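Local coordinates for cupin type-2 domain-containing protein (Klebsiella pneumoniae subsp. pneumoniae MGH 78578, PDB 3H8U) that is of unknown function but has a cupin double-stranded beta-helix domain and probably binds a metal ion, at the interface of chains A and B. Sequence-based numbering; all coordinates share one arbitrary frame. Chains: chain A/B, uncharacterized conserved protein with double-stranded beta-helix domain.

Contact 1: the interface of chains A and B. Residues chain A 65-67, 88, 110; chain B 65, 67, 88, 110.
The hydroxyl OG1 of A:Thr65 rests against a methyl of the partner chain, 3.5 Å from CG1 of B:Val110, and OG1 of B:Thr65 meets A:Val110 in the same way. This is van der Waals packing of oxygen on carbon. Each threonine slides past the opposing valine in the reverse direction, its oxygen beside the valine CB and CG1. In A:Thr65 the hydroxyl lies anti to the carbonyl carbon (chi1 -67°), which leaves CG2 anti to the backbone N and aimed at CD1 of B:Ile67. The two threonine side chains reach toward each other tip to tip near the two-fold axis, CG2 of A:Thr65 and CG2 of B:Thr65 touching side by side at 3.7 Å. CD1 of B:Ile67 caps the end of the A:Thr65 methyl CG2 at 3.6 Å, its side chain coming in at a slant; A:Ile67 does the same for B:Thr65. Farther out, the A:Ile88 and B:Val110 side chains approach tip to tip, CG2 of the valine resting on the flank of the CG1-CD1 end, 3.8 Å from CD1, and B:Ile88 meets A:Val110 likewise. Each threonine methyl thus has carbon neighbours from the partner's threonine and isoleucine, a largely apolar arrangement that probably depends on close fit. Strands 61-68, 87-91 and 107-114 of each cupin domain supply these side chains, so the patch joins the two beta-helix domains across the two-fold axis of the deposited assembly, plausibly a dimer.

Contact 2: the interface of chains A and B. Residues chain A 73, 75, 81-83, 87-89; chain B 14.
B:Ile14 inserts its side chain among groups of chain A, burying 111 Å² of its surface, with the terminal methyl CD1 leading. Around that methyl stand CD2 of A:Leu83 at 3.9 Å, CD2 at the rim of the A:Tyr73 ring at 4.0 Å, and CB of A:Thr81. Tyrosine and threonine run alongside the isoleucine in the opposite sense, whereas leucine meets it at an angle. The isoleucine chain is extended beyond CB (chi2 176°), which carries CD1 deep among these groups, while its branch methyl CG2 turns toward A:Asp87, 3.9 Å from the carboxylate oxygen OD2. A:Ala89 lays its CB over one face of the A:Tyr73 ring, 3.5 Å above the plane and toward its rim. At the polar rim, OG1 of A:Thr81 sits between its own backbone N and carbonyl carbon (chi1 49°), a setting that presents it to the side-chain amide of A:Gln75. A hydrogen bond of 2.8 Å runs from NE2 of A:Gln75 to OG1 of A:Thr81, a bent one in which the oxygen lies 39° out of the amide plane. Both OG1 and NE2 lie in plane at the edge of the tyrosine ring. B:Ile14 begins strand 14-16, which forms an antiparallel bridge with A:Ala89 of strand 87-91; the N-terminal segment of one chain thus appears to add an edge to the partner's sheet.

Contact 1: the interface of chains A and B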
loop_
_atom_site.group_PDB
_atom_site.type_symbol
_atom_site.label_atom_id
_atom_site.label_comp_id
_atom_site.label_asym_id
_atom_site.label_seq_id
_atom_site.Cartn_x
_atom_site.Cartn_y
_atom_site.Cartn_z
ATOM N N THR A 65 -4.722 -1.142 -0.807
ATOM C CA THR A 65 -4.781 -1.352 0.637
ATOM C C THR A 65 -5.907 -0.479 1.202
ATOM O O THR A 65 -5.887 0.740 1.093
ATOM C CB THR A 65 -3.408 -1.048 1.312
ATOM O OG1 THR A 65 -2.439 -2.008 0.889
ATOM C CG2 THR A 65 -3.548 -1.119 2.812
ATOM N N VAL A 66 -6.900 -1.120 1.813
ATOM C CA VAL A 66 -8.079 -0.415 2.244
ATOM C C VAL A 66 -7.876 0.220 3.638
ATOM O O VAL A 66 -7.593 -0.483 4.638
ATOM C CB VAL A 66 -9.337 -1.332 2.202
ATOM C CG1 VAL A 66 -10.543 -0.513 2.557
ATOM C CG2 VAL A 66 -9.522 -1.966 0.797
ATOM N N ILE A 67 -8.008 1.545 3.676
ATOM C CA ILE A 67 -7.886 2.377 4.895
ATOM C C ILE A 67 -9.189 2.450 5.680
ATOM O O ILE A 67 -9.203 2.361 6.912
ATOM C CB ILE A 67 -7.477 3.857 4.527
ATOM C CG1 ILE A 67 -6.167 3.900 3.714
ATOM C CG2 ILE A 67 -7.323 4.703 5.745
ATOM C CD1 ILE A 67 -5.029 3.176 4.410
ATOM N N ILE A 88 -6.433 -6.181 1.534
ATOM C CA ILE A 88 -5.633 -5.902 0.357
ATOM C C ILE A 88 -6.396 -6.496 -0.846
ATOM O O ILE A 88 -6.855 -7.628 -0.781
ATOM C CB ILE A 88 -4.242 -6.592 0.475
ATOM C CG1 ILE A 88 -3.529 -6.099 1.730
ATOM C CG2 ILE A 88 -3.416 -6.414 -0.786
ATOM C CD1 ILE A 88 -2.365 -6.944 2.179
ATOM N N VAL A 110 -5.480 2.991 -0.765
ATOM C CA VAL A 110 -4.244 3.375 -1.385
ATOM C C VAL A 110 -4.005 2.337 -2.466
ATOM O O VAL A 110 -3.883 1.145 -2.183
ATOM C CB VAL A 110 -3.093 3.369 -0.383
ATOM C CG1 VAL A 110 -1.721 3.609 -1.133
ATOM C CG2 VAL A 110 -3.339 4.407 0.707
ATOM N N THR B 65 1.900 1.149 3.436
ATOM C CA THR B 65 0.678 1.751 3.896
ATOM C C THR B 65 0.394 1.223 5.282
ATOM O O THR B 65 0.214 0.015 5.476
ATOM C CB THR B 65 -0.514 1.445 2.932
ATOM O OG1 THR B 65 -0.227 1.999 1.641
ATOM C CG2 THR B 65 -1.786 2.071 3.450
ATOM N N ILE B 67 -1.507 0.342 8.522
ATOM C CA ILE B 67 -2.861 -0.078 8.920
ATOM C C ILE B 67 -3.170 0.315 10.369
ATOM O O ILE B 67 -4.265 0.766 10.686
ATOM C CB ILE B 67 -3.002 -1.633 8.809
ATOM C CG1 ILE B 67 -2.867 -2.125 7.372
ATOM C CG2 ILE B 67 -4.331 -2.100 9.418
ATOM C CD1 ILE B 67 -3.674 -1.403 6.391
ATOM N N ILE B 88 1.443 6.805 4.445
ATOM C CA ILE B 88 2.179 6.090 3.404
ATOM C C ILE B 88 3.646 6.490 3.542
ATOM O O ILE B 88 3.969 7.670 3.690
ATOM C CB ILE B 88 1.698 6.502 1.978
ATOM C CG1 ILE B 88 0.213 6.130 1.765
ATOM C CG2 ILE B 88 2.584 5.930 0.910
ATOM C CD1 ILE B 88 -0.451 6.954 0.686
ATOM N N VAL B 110 1.282 -2.669 5.263
ATOM C CA VAL B 110 1.407 -3.378 4.002
ATOM C C VAL B 110 2.521 -2.759 3.183
ATOM O O VAL B 110 2.519 -1.551 2.954
ATOM C CB VAL B 110 0.108 -3.319 3.192
ATOM C CG1 VAL B 110 0.298 -4.045 1.840
ATOM C CG2 VAL B 110 -1.040 -3.910 3.980
#

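Contact 2: the interface of chains A and B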
loop_
_atom_site.group_PDB
_atom_site.type_symbol
_atom_site.label_atom_id
_atom_site.label_comp_id
_atom_site.label_asym_id
_atom_site.label_seq_id
_atom_site.Cartn_x
_atom_site.Cartn_y
_atom_site.Cartn_z
ATOM N N TYR A 73 -15.945 -5.482 -4.516
ATOM C CA TYR A 73 -14.807 -5.458 -5.431
ATOM C C TYR A 73 -15.215 -6.258 -6.668
ATOM O O TYR A 73 -15.523 -7.431 -6.556
ATOM C CB TYR A 73 -13.617 -6.109 -4.728
ATOM C CG TYR A 73 -12.328 -6.087 -5.502
ATOM C CD1 TYR A 73 -11.669 -4.895 -5.766
ATOM C CD2 TYR A 73 -11.742 -7.284 -5.958
ATOM C CE1 TYR A 73 -10.421 -4.888 -6.447
ATOM C CE2 TYR A 73 -10.537 -7.266 -6.630
ATOM C CZ TYR A 73 -9.881 -6.085 -6.874
ATOM O OH TYR A 73 -8.674 -6.121 -7.569
ATOM N N GLN A 75 -14.492 -8.174 -10.030
ATOM C CA GLN A 75 -13.349 -8.939 -10.555
ATOM C C GLN A 75 -13.505 -9.232 -12.046
ATOM O O GLN A 75 -12.733 -10.025 -12.591
ATOM C CB GLN A 75 -13.200 -10.262 -9.772
ATOM C CG GLN A 75 -13.004 -10.036 -8.244
ATOM C CD GLN A 75 -12.472 -11.240 -7.485
ATOM O OE1 GLN A 75 -12.321 -12.337 -8.047
ATOM N NE2 GLN A 75 -12.210 -11.056 -6.205
ATOM N N THR A 81 -16.695 -9.617 -4.983
ATOM C CA THR A 81 -16.267 -10.041 -3.674
ATOM C C THR A 81 -16.302 -8.834 -2.716
ATOM O O THR A 81 -16.426 -7.697 -3.142
ATOM C CB THR A 81 -14.881 -10.652 -3.730
ATOM O OG1 THR A 81 -14.021 -9.781 -4.445
ATOM C CG2 THR A 81 -14.907 -11.992 -4.409
ATOM N N HIS A 82 -16.213 -9.099 -1.424
ATOM C CA HIS A 82 -16.424 -8.061 -0.436
ATOM C C HIS A 82 -15.102 -7.604 0.181
ATOM O O HIS A 82 -14.325 -8.416 0.665
ATOM C CB HIS A 82 -17.360 -8.555 0.656
ATOM C CG HIS A 82 -17.624 -7.534 1.713
ATOM N ND1 HIS A 82 -17.947 -6.229 1.415
ATOM C CD2 HIS A 82 -17.593 -7.615 3.067
ATOM C CE1 HIS A 82 -18.083 -5.544 2.533
ATOM N NE2 HIS A 82 -17.890 -6.364 3.552
ATOM N N LEU A 83 -14.883 -6.304 0.159
ATOM C CA LEU A 83 -13.673 -5.641 0.707
ATOM C C LEU A 83 -14.015 -4.895 1.982
ATOM O O LEU A 83 -15.048 -4.222 2.056
ATOM C CB LEU A 83 -13.138 -4.620 -0.282
ATOM C CG LEU A 83 -12.044 -4.993 -1.256
ATOM C CD1 LEU A 83 -11.654 -3.748 -2.039
ATOM C CD2 LEU A 83 -10.831 -5.559 -0.523
ATOM N N ASP A 87 -8.142 -4.857 4.435
ATOM C CA ASP A 87 -7.977 -5.818 3.359
ATOM C C ASP A 87 -7.042 -5.261 2.281
ATOM O O ASP A 87 -6.901 -4.047 2.111
ATOM C CB ASP A 87 -9.328 -6.141 2.678
ATOM C CG ASP A 87 -10.209 -7.048 3.478
ATOM O OD1 ASP A 87 -9.749 -7.669 4.463
ATOM O OD2 ASP A 87 -11.409 -7.158 3.080
ATOM N N ILE A 88 -6.433 -6.181 1.534
ATOM C CA ILE A 88 -5.633 -5.902 0.357
ATOM C C ILE A 88 -6.396 -6.496 -0.846
ATOM O O ILE A 88 -6.855 -7.628 -0.781
ATOM C CB ILE A 88 -4.242 -6.592 0.475
ATOM C CG1 ILE A 88 -3.529 -6.099 1.730
ATOM C CG2 ILE A 88 -3.416 -6.414 -0.786
ATOM C CD1 ILE A 88 -2.365 -6.944 2.179
ATOM N N ALA A 89 -6.519 -5.751 -1.945
ATOM C CA ALA A 89 -7.076 -6.296 -3.194
ATOM C C ALA A 89 -6.007 -6.215 -4.282
ATOM O O ALA A 89 -5.290 -5.211 -4.361
ATOM C CB ALA A 89 -8.327 -5.534 -3.629
ATOM N N ILE B 14 -8.366 -11.098 -2.724
ATOM C CA ILE B 14 -8.521 -10.272 -1.556
ATOM C C ILE B 14 -7.895 -11.007 -0.400
ATOM O O ILE B 14 -8.138 -12.203 -0.214
ATOM C CB ILE B 14 -10.005 -10.012 -1.277
ATOM C CG1 ILE B 14 -10.544 -9.080 -2.385
ATOM C CG2 ILE B 14 -10.186 -9.388 0.125
ATOM C CD1 ILE B 14 -12.004 -8.809 -2.315
#

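Contact 1 and contact 2 have centres about 12 Å apart, measured between the means of their C-alpha atoms, and A:Ile88 of strand 87-91 belongs to both. Its side chain serves contact 1, whereas its backbone runs past the partner's N-terminal strand in contact 2. One strand thus links domain-to-domain packing at the two-fold axis with the partner's N-terminal strand farther out. Because the assembly is symmetric, contact 2 has a twin with the chains swapped. Reciprocal pairing of the N-terminal strands on either side of the axial packing would fit a dimer, although the structure alone does not show the state in solution.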